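Local coordinates for amoebiasin-2 (Entamoeba histolytica, PDB 3M86), which inhibits papain-like cysteine proteases of the amoeba by wedging three loops into the substrate-binding cleft of the enzyme, at residues 6-11 with 27-32; 49-54 with 74-79; 84-89 with 104-109. One frame throughout, in Å; residues are numbered along the deposited sequence. Where two conformers were deposited one is given.

Interaction 1: residues 6-11 with 27-32; sequences IHILTE and KIQLRT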
# COMPACT_ATOMS: atom_id res chain seq x y z
N ILE A 6 -13.24 5.95 -0.03
CA ILE A 6 -11.91 5.50 -0.38
C ILE A 6 -10.98 5.95 0.73
O ILE A 6 -10.95 7.13 1.07
CB ILE A 6 -11.45 6.13 -1.69
CG1 ILE A 6 -12.42 5.76 -2.83
CG2 ILE A 6 -10.03 5.69 -2.02
CD1 ILE A 6 -12.29 6.67 -4.04
N HIS A 7 -10.25 5.01 1.32
CA HIS A 7 -9.40 5.34 2.46
C HIS A 7 -7.96 5.31 2.04
O HIS A 7 -7.50 4.30 1.52
CB HIS A 7 -9.63 4.35 3.60
CG HIS A 7 -11.07 4.15 3.93
ND1 HIS A 7 -11.69 4.79 4.98
CD2 HIS A 7 -12.02 3.38 3.34
CE1 HIS A 7 -12.96 4.43 5.02
NE2 HIS A 7 -13.18 3.58 4.04
N ILE A 8 -7.25 6.41 2.28
CA ILE A 8 -5.87 6.53 1.82
C ILE A 8 -4.92 6.21 2.97
O ILE A 8 -5.06 6.76 4.07
CB ILE A 8 -5.58 7.93 1.26
CG1 ILE A 8 -6.44 8.17 0.01
CG2 ILE A 8 -4.10 8.05 0.89
CD1 ILE A 8 -6.33 9.56 -0.57
N LEU A 9 -3.99 5.30 2.73
CA LEU A 9 -3.00 4.94 3.75
C LEU A 9 -1.62 5.27 3.21
O LEU A 9 -1.32 4.98 2.05
CB LEU A 9 -3.09 3.46 4.08
CG LEU A 9 -4.38 3.01 4.75
CD1 LEU A 9 -4.42 1.51 4.89
CD2 LEU A 9 -4.51 3.69 6.12
N THR A 10 -0.79 5.88 4.06
CA THR A 10 0.58 6.19 3.70
C THR A 10 1.55 5.64 4.74
O THR A 10 1.14 4.96 5.67
CB THR A 10 0.81 7.71 3.58
OG1 THR A 10 0.86 8.29 4.89
CG2 THR A 10 -0.31 8.36 2.77
N GLU A 11 2.83 5.94 4.58
CA GLU A 11 3.83 5.51 5.54
C GLU A 11 3.47 5.99 6.94
O GLU A 11 3.80 5.35 7.94
CB GLU A 11 5.21 6.08 5.16
CG GLU A 11 5.81 5.52 3.87
CD GLU A 11 5.41 6.28 2.61
OE1 GLU A 11 6.16 6.17 1.61
OE2 GLU A 11 4.35 6.95 2.61
N LYS A 27 -6.66 2.67 -0.62
CA LYS A 27 -5.59 3.11 -1.52
C LYS A 27 -4.35 3.37 -0.70
O LYS A 27 -4.30 4.33 0.07
CB LYS A 27 -5.98 4.38 -2.30
CG LYS A 27 -7.00 4.20 -3.42
CD LYS A 27 -7.02 5.45 -4.33
CE LYS A 27 -8.12 5.37 -5.38
NZ LYS A 27 -8.23 6.61 -6.20
N ILE A 28 -3.36 2.50 -0.86
CA ILE A 28 -2.08 2.64 -0.17
C ILE A 28 -1.18 3.42 -1.11
O ILE A 28 -0.92 2.99 -2.24
CB ILE A 28 -1.49 1.26 0.12
CG1 ILE A 28 -2.44 0.49 1.04
CG2 ILE A 28 -0.08 1.39 0.74
CD1 ILE A 28 -2.17 -1.00 1.10
N GLN A 29 -0.71 4.58 -0.65
CA GLN A 29 0.07 5.48 -1.49
C GLN A 29 1.40 5.74 -0.79
O GLN A 29 1.44 6.34 0.28
CB GLN A 29 -0.68 6.80 -1.69
CG GLN A 29 -1.95 6.62 -2.54
CD GLN A 29 -2.62 7.94 -2.88
OE1 GLN A 29 -2.36 8.97 -2.27
NE2 GLN A 29 -3.51 7.90 -3.87
N LEU A 30 2.47 5.23 -1.39
CA LEU A 30 3.79 5.22 -0.76
C LEU A 30 4.81 5.82 -1.71
O LEU A 30 4.66 5.73 -2.92
CB LEU A 30 4.21 3.78 -0.43
CG LEU A 30 3.19 2.99 0.40
CD1 LEU A 30 3.66 1.54 0.53
CD2 LEU A 30 3.00 3.63 1.77
N ARG A 31 5.86 6.41 -1.17
CA ARG A 31 6.95 6.86 -2.03
C ARG A 31 7.94 5.71 -2.23
O ARG A 31 8.13 4.85 -1.38
CB ARG A 31 7.66 8.10 -1.49
CG ARG A 31 6.79 9.37 -1.39
CD ARG A 31 5.85 9.56 -2.58
NE ARG A 31 5.18 10.87 -2.56
CZ ARG A 31 3.92 11.09 -2.17
NH1 ARG A 31 3.15 10.09 -1.75
NH2 ARG A 31 3.44 12.32 -2.21
N THR A 32 8.60 5.73 -3.38
CA THR A 32 9.50 4.66 -3.74
C THR A 32 10.57 5.19 -4.69
O THR A 32 10.38 6.23 -5.32
CB THR A 32 8.71 3.47 -4.36
OG1 THR A 32 9.60 2.39 -4.66
CG2 THR A 32 8.00 3.89 -5.65
O HOH W 1 3.20 8.47 0.66
O HOH W 2 8.86 5.86 1.09
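Leu9 and Ile28 pair in parallel register at the edge of one sheet of the chagasin-type beta-sandwich. Three backbone bonds zip this part together. Lys27 N donates to His7 O and Leu9 N to Lys27 O. Gln29 N then reaches Leu9 O at 2.8 Å, nearly along the C=O axis. CB of Leu9 lies 4.3 Å from CG1 of Ile28, and both side chains are buried on the inner face. On the Leu9 side His7 turns away from strand 25-32 toward strand 17-20, and Asp24 holds its NE2.

The outer face is looser. Ile6 CG2 rests on the extended chain of Lys27, 3.7 Å from its CG. Ile8 CG2 lies 3.7 Å from Gln29 OE1; the other end of that amide, NE2, is bonded to Glu73.

Past Leu9 the two backbones part, and Glu11 bridges the widening gap with its carboxylate. Rotation about CB-CG (chi2 89°) swings CD back toward strand 25-32. CG and CD lie against CD2 of Leu30, CD at 3.7 Å. OE1 accepts the backbone N-H of Arg31 on its syn side, at 2.8 Å. This side is wet. One water links OE1 to Arg31 O, while another donates to Glu11 OE2 at 2.7 Å and to Gln29 O at 2.8 Å.

Interaction 2: residues 49-54 with 74-79; sequences FSLSQD and IQLKPL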
# COMPACT_ATOMS: atom_id res chain seq x y z
N PHE A 49 -9.34 -9.61 0.05
CA PHE A 49 -9.20 -8.46 -0.83
C PHE A 49 -8.87 -8.84 -2.26
O PHE A 49 -8.15 -9.81 -2.52
CB PHE A 49 -8.03 -7.56 -0.40
CG PHE A 49 -8.31 -6.73 0.81
CD1 PHE A 49 -9.18 -5.66 0.75
CD2 PHE A 49 -7.66 -7.00 2.01
CE1 PHE A 49 -9.43 -4.89 1.87
CE2 PHE A 49 -7.91 -6.24 3.13
CZ PHE A 49 -8.79 -5.18 3.06
N SER A 50 -9.38 -8.04 -3.20
CA SER A 50 -8.95 -8.10 -4.59
C SER A 50 -8.07 -6.90 -4.92
O SER A 50 -8.32 -5.79 -4.45
CB SER A 50 -10.18 -8.11 -5.51
OG SER A 50 -9.80 -8.09 -6.87
N LEU A 51 -7.03 -7.12 -5.72
CA LEU A 51 -6.16 -6.03 -6.18
C LEU A 51 -6.89 -5.34 -7.32
O LEU A 51 -7.01 -5.90 -8.41
CB LEU A 51 -4.84 -6.60 -6.68
CG LEU A 51 -3.69 -5.65 -7.07
CD1 LEU A 51 -3.97 -4.93 -8.38
CD2 LEU A 51 -3.38 -4.67 -5.95
N SER A 52 -7.40 -4.15 -7.06
CA SER A 52 -8.18 -3.45 -8.06
C SER A 52 -7.25 -2.69 -9.01
O SER A 52 -7.51 -2.57 -10.20
CB SER A 52 -9.21 -2.52 -7.41
OG SER A 52 -8.62 -1.70 -6.42
N GLN A 53 -6.16 -2.18 -8.47
CA GLN A 53 -5.20 -1.46 -9.31
C GLN A 53 -3.86 -1.37 -8.59
O GLN A 53 -3.80 -1.25 -7.36
CB GLN A 53 -5.74 -0.06 -9.65
CG GLN A 53 -4.86 0.73 -10.61
CD GLN A 53 -5.47 2.05 -11.05
OE1 GLN A 53 -6.69 2.16 -11.18
NE2 GLN A 53 -4.63 3.05 -11.28
N ASP A 54 -2.78 -1.49 -9.35
CA ASP A 54 -1.45 -1.31 -8.81
C ASP A 54 -0.69 -0.45 -9.81
O ASP A 54 -0.66 -0.75 -11.01
CB ASP A 54 -0.76 -2.67 -8.64
CG ASP A 54 0.51 -2.58 -7.82
OD1 ASP A 54 1.12 -3.64 -7.55
OD2 ASP A 54 0.88 -1.44 -7.45
N ILE A 74 -1.37 1.19 -4.42
CA ILE A 74 -1.98 -0.12 -4.47
C ILE A 74 -3.41 0.04 -3.99
O ILE A 74 -3.64 0.52 -2.88
CB ILE A 74 -1.27 -1.13 -3.56
CG1 ILE A 74 0.19 -1.29 -4.00
CG2 ILE A 74 -1.98 -2.47 -3.58
CD1 ILE A 74 1.10 -1.89 -2.94
N GLN A 75 -4.37 -0.33 -4.82
CA GLN A 75 -5.77 -0.21 -4.43
C GLN A 75 -6.36 -1.58 -4.18
O GLN A 75 -6.24 -2.48 -5.02
CB GLN A 75 -6.57 0.50 -5.51
CG GLN A 75 -6.04 1.87 -5.88
CD GLN A 75 -6.92 2.55 -6.90
OE1 GLN A 75 -8.13 2.27 -6.97
NE2 GLN A 75 -6.34 3.42 -7.71
N LEU A 76 -7.02 -1.74 -3.02
CA LEU A 76 -7.60 -3.02 -2.64
C LEU A 76 -9.10 -2.90 -2.42
O LEU A 76 -9.57 -1.96 -1.77
CB LEU A 76 -6.99 -3.53 -1.34
CG LEU A 76 -5.48 -3.76 -1.35
CD1 LEU A 76 -5.00 -4.08 0.06
CD2 LEU A 76 -5.16 -4.88 -2.33
N LYS A 77 -9.84 -3.85 -2.96
CA LYS A 77 -11.29 -3.82 -2.80
C LYS A 77 -11.69 -5.05 -2.01
O LYS A 77 -11.30 -6.15 -2.34
CB LYS A 77 -11.96 -3.85 -4.17
CG LYS A 77 -13.48 -3.77 -4.10
CD LYS A 77 -14.09 -3.70 -5.49
CE LYS A 77 -15.61 -3.63 -5.42
NZ LYS A 77 -16.22 -3.52 -6.78
N PRO A 78 -12.50 -4.87 -0.95
CA PRO A 78 -12.92 -6.06 -0.20
C PRO A 78 -13.67 -7.08 -1.06
O PRO A 78 -14.53 -6.72 -1.87
CB PRO A 78 -13.90 -5.48 0.83
CG PRO A 78 -13.47 -4.07 1.00
CD PRO A 78 -12.98 -3.61 -0.35
N LEU A 79 -13.32 -8.35 -0.88
CA LEU A 79 -14.09 -9.45 -1.47
C LEU A 79 -15.08 -10.00 -0.47
O LEU A 79 -16.14 -10.52 -0.85
CB LEU A 79 -13.15 -10.57 -1.93
CG LEU A 79 -12.38 -10.24 -3.21
CD1 LEU A 79 -11.30 -11.28 -3.46
CD2 LEU A 79 -13.35 -10.16 -4.38
O HOH W 3 -7.76 5.13 -9.79
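A classic beta bulge sets two residues, Ser52 and Gln53, against the single Gln75 in an otherwise regular antiparallel pair. Gln75 O takes the backbone N-H of Ser52 at 2.9 Å and a weak, long bond from Gln53 N. The hydroxyl of Ser52 adds another weak bond to the same oxygen. Ser52 OG lies between the backbone N and the carbonyl carbon (chi1 49°), and it also comes within 3.1 Å of Gln75 CB. In return, Gln75 N gives a straight bond to Gln53 O at 2.8 Å. Normal pairing is seen at Ser50 and Lys77, whose backbones exchange two bonds.

On the outer face, Gln53 and Gln75 run side by side with their amide planes 32° apart. A water accepts from Gln75 NE2 and donates weakly to Gln53 OE1. Glu73 also takes a bond from that NE2, and Thr55 holds Gln53 NE2.

The other face is mainly apolar. Leu51 CD2 meets Ile74 CG2 at 3.5 Å and Leu76 CD2 at 4.0 Å. Phe49 crosses Leu76 at about a right angle: its CD1 lies 3.7 Å from Leu76 CB, and Leu76 CD1 sits over one ring face, toward the rim. At the exposed end Asp54 lies alongside Ile74, its OD2 also salt-bridged to Arg72.

Strand 49-58 is outermost in its sheet. Strand 70-78 bonds on to strand 25-32, and Phe49 and Leu76 pack on Ile86 of strand 82-91 in the facing sheet.

Interaction 3: residues 84-89 with 104-109; sequences TTIKLG and LTYSVV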
# COMPACT_ATOMS: atom_id res chain seq x y z
N THR A 84 -8.61 -8.22 8.79
CA THR A 84 -7.40 -8.50 8.02
C THR A 84 -6.20 -7.75 8.55
O THR A 84 -6.32 -6.76 9.28
CB THR A 84 -7.55 -8.04 6.56
OG1 THR A 84 -7.60 -6.60 6.51
CG2 THR A 84 -8.80 -8.60 5.93
N THR A 85 -5.03 -8.23 8.15
CA THR A 85 -3.79 -7.49 8.34
C THR A 85 -3.14 -7.36 6.98
O THR A 85 -3.07 -8.33 6.23
CB THR A 85 -2.83 -8.25 9.24
OG1 THR A 85 -3.47 -8.52 10.50
CG2 THR A 85 -1.57 -7.43 9.47
N ILE A 86 -2.66 -6.16 6.67
CA ILE A 86 -1.91 -5.91 5.44
C ILE A 86 -0.49 -5.54 5.86
O ILE A 86 -0.31 -4.69 6.73
CB ILE A 86 -2.52 -4.74 4.64
CG1 ILE A 86 -3.98 -5.02 4.26
CG2 ILE A 86 -1.68 -4.42 3.37
CD1 ILE A 86 -4.72 -3.79 3.73
N LYS A 87 0.50 -6.21 5.29
CA LYS A 87 1.89 -5.89 5.60
C LYS A 87 2.65 -5.51 4.34
O LYS A 87 2.49 -6.14 3.30
CB LYS A 87 2.59 -7.09 6.25
CG LYS A 87 2.11 -7.42 7.66
CD LYS A 87 2.79 -8.68 8.18
CE LYS A 87 2.30 -9.05 9.57
NZ LYS A 87 2.90 -10.33 10.05
N LEU A 88 3.46 -4.46 4.44
CA LEU A 88 4.31 -4.04 3.31
C LEU A 88 5.76 -4.04 3.75
O LEU A 88 6.07 -3.68 4.88
CB LEU A 88 3.97 -2.62 2.86
CG LEU A 88 2.67 -2.09 2.23
CD1 LEU A 88 2.53 -2.43 0.75
CD2 LEU A 88 1.43 -2.43 3.03
N GLY A 89 6.66 -4.43 2.85
CA GLY A 89 8.08 -4.32 3.12
C GLY A 89 8.75 -3.65 1.94
O GLY A 89 8.42 -3.94 0.80
N LEU A 104 5.68 -1.78 6.94
CA LEU A 104 4.44 -1.13 7.34
C LEU A 104 3.41 -2.21 7.65
O LEU A 104 3.39 -3.26 7.00
CB LEU A 104 3.91 -0.23 6.22
CG LEU A 104 4.83 0.89 5.74
CD1 LEU A 104 4.28 1.50 4.45
CD2 LEU A 104 5.03 1.96 6.82
N THR A 105 2.58 -1.96 8.64
CA THR A 105 1.52 -2.89 9.00
C THR A 105 0.22 -2.12 9.18
O THR A 105 0.20 -1.07 9.83
CB THR A 105 1.84 -3.63 10.32
OG1 THR A 105 3.10 -4.31 10.20
CG2 THR A 105 0.75 -4.65 10.63
N TYR A 106 -0.85 -2.61 8.57
CA TYR A 106 -2.16 -2.02 8.77
C TYR A 106 -3.18 -3.10 9.16
O TYR A 106 -3.15 -4.20 8.62
CB TYR A 106 -2.67 -1.33 7.51
CG TYR A 106 -1.73 -0.37 6.83
CD1 TYR A 106 -1.37 0.83 7.43
CD2 TYR A 106 -1.27 -0.63 5.55
CE1 TYR A 106 -0.52 1.73 6.79
CE2 TYR A 106 -0.43 0.27 4.90
CZ TYR A 106 -0.07 1.44 5.52
OH TYR A 106 0.75 2.32 4.87
N SER A 107 -4.08 -2.78 10.08
CA SER A 107 -5.17 -3.67 10.43
C SER A 107 -6.43 -3.10 9.82
O SER A 107 -6.75 -1.93 10.01
CB SER A 107 -5.31 -3.73 11.95
OG SER A 107 -4.13 -4.23 12.54
N VAL A 108 -7.15 -3.92 9.06
CA VAL A 108 -8.35 -3.43 8.40
C VAL A 108 -9.54 -4.31 8.74
O VAL A 108 -9.53 -5.52 8.49
CB VAL A 108 -8.17 -3.36 6.87
CG1 VAL A 108 -9.49 -2.91 6.22
CG2 VAL A 108 -7.01 -2.42 6.51
N VAL A 109 -10.55 -3.71 9.34
CA VAL A 109 -11.79 -4.39 9.65
C VAL A 109 -12.83 -4.01 8.61
O VAL A 109 -13.15 -2.83 8.45
CB VAL A 109 -12.32 -3.99 11.04
CG1 VAL A 109 -13.61 -4.73 11.36
CG2 VAL A 109 -11.26 -4.25 12.11
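Thr84 holds Val108 O twice at one end of a regular antiparallel ladder. Its backbone N reaches that oxygen at 2.9 Å and its OG1 at 3.0 Å. With chi1 at 68°, OG1 sits flanked by both main-chain branches, N and C, which also sets it 3.3 Å from Val108 CB. Thr84 and Val108 run alongside each other in the same direction. The return bond, from Val108 N to Thr84 O, comes from above the carbonyl plane. Further along, Ile86 and Tyr106 exchange two backbone bonds, and Leu88 and Leu104 do the same.

Beyond Thr84 the inner face is mostly apolar. Leu88 CD2 approaches Tyr106 CE2 at 3.8 Å, the two side chains crossing at a slant. CB of Leu88 also meets CB of Leu104. Ile86 CD1 touches Val108 CG2 at 3.9 Å.

The outer face is lighter. CG2 of Thr85 meets CG2 of Thr105 at 3.8 Å. The extended Lys87 chain starts beside Thr105, then leads away.

A second shell positions these groups. Tyr106 OH is bonded to Thr10 O, which ties the far end of its ring to segment 6-11. Asp14 accepts a bond from Thr105 N.

This hairpin forms the middle of its sheet. Strand 82-91 is flanked by strand 39-43, and strand 102-110 by strand 17-20. The inner face packs on the other sheet of the sandwich, where Ile28 and Leu30 of strand 25-32 and Phe49 of strand 49-58 meet it.

How the interactions relate
Interactions 1 and 2 lie in one sheet and are joined side by side, since strands 25-32 and 70-78 are neighbours and Ile28 N bonds to Ile74 O. Interaction 3 belongs to the facing sheet. It is the most buried of the three and has the most regular ladder. The other two include edge strands, and there water, carboxylates and amides carry more of the chemistry. Their pairing differs too: parallel in interaction 1, antiparallel with a bulge in interaction 2. The sheets meet through apolar side chains: Ile74 touches Leu88, Phe49 touches Val108, and Leu30 touches Leu104. Strands from all three contacts lead toward the inhibitory loops.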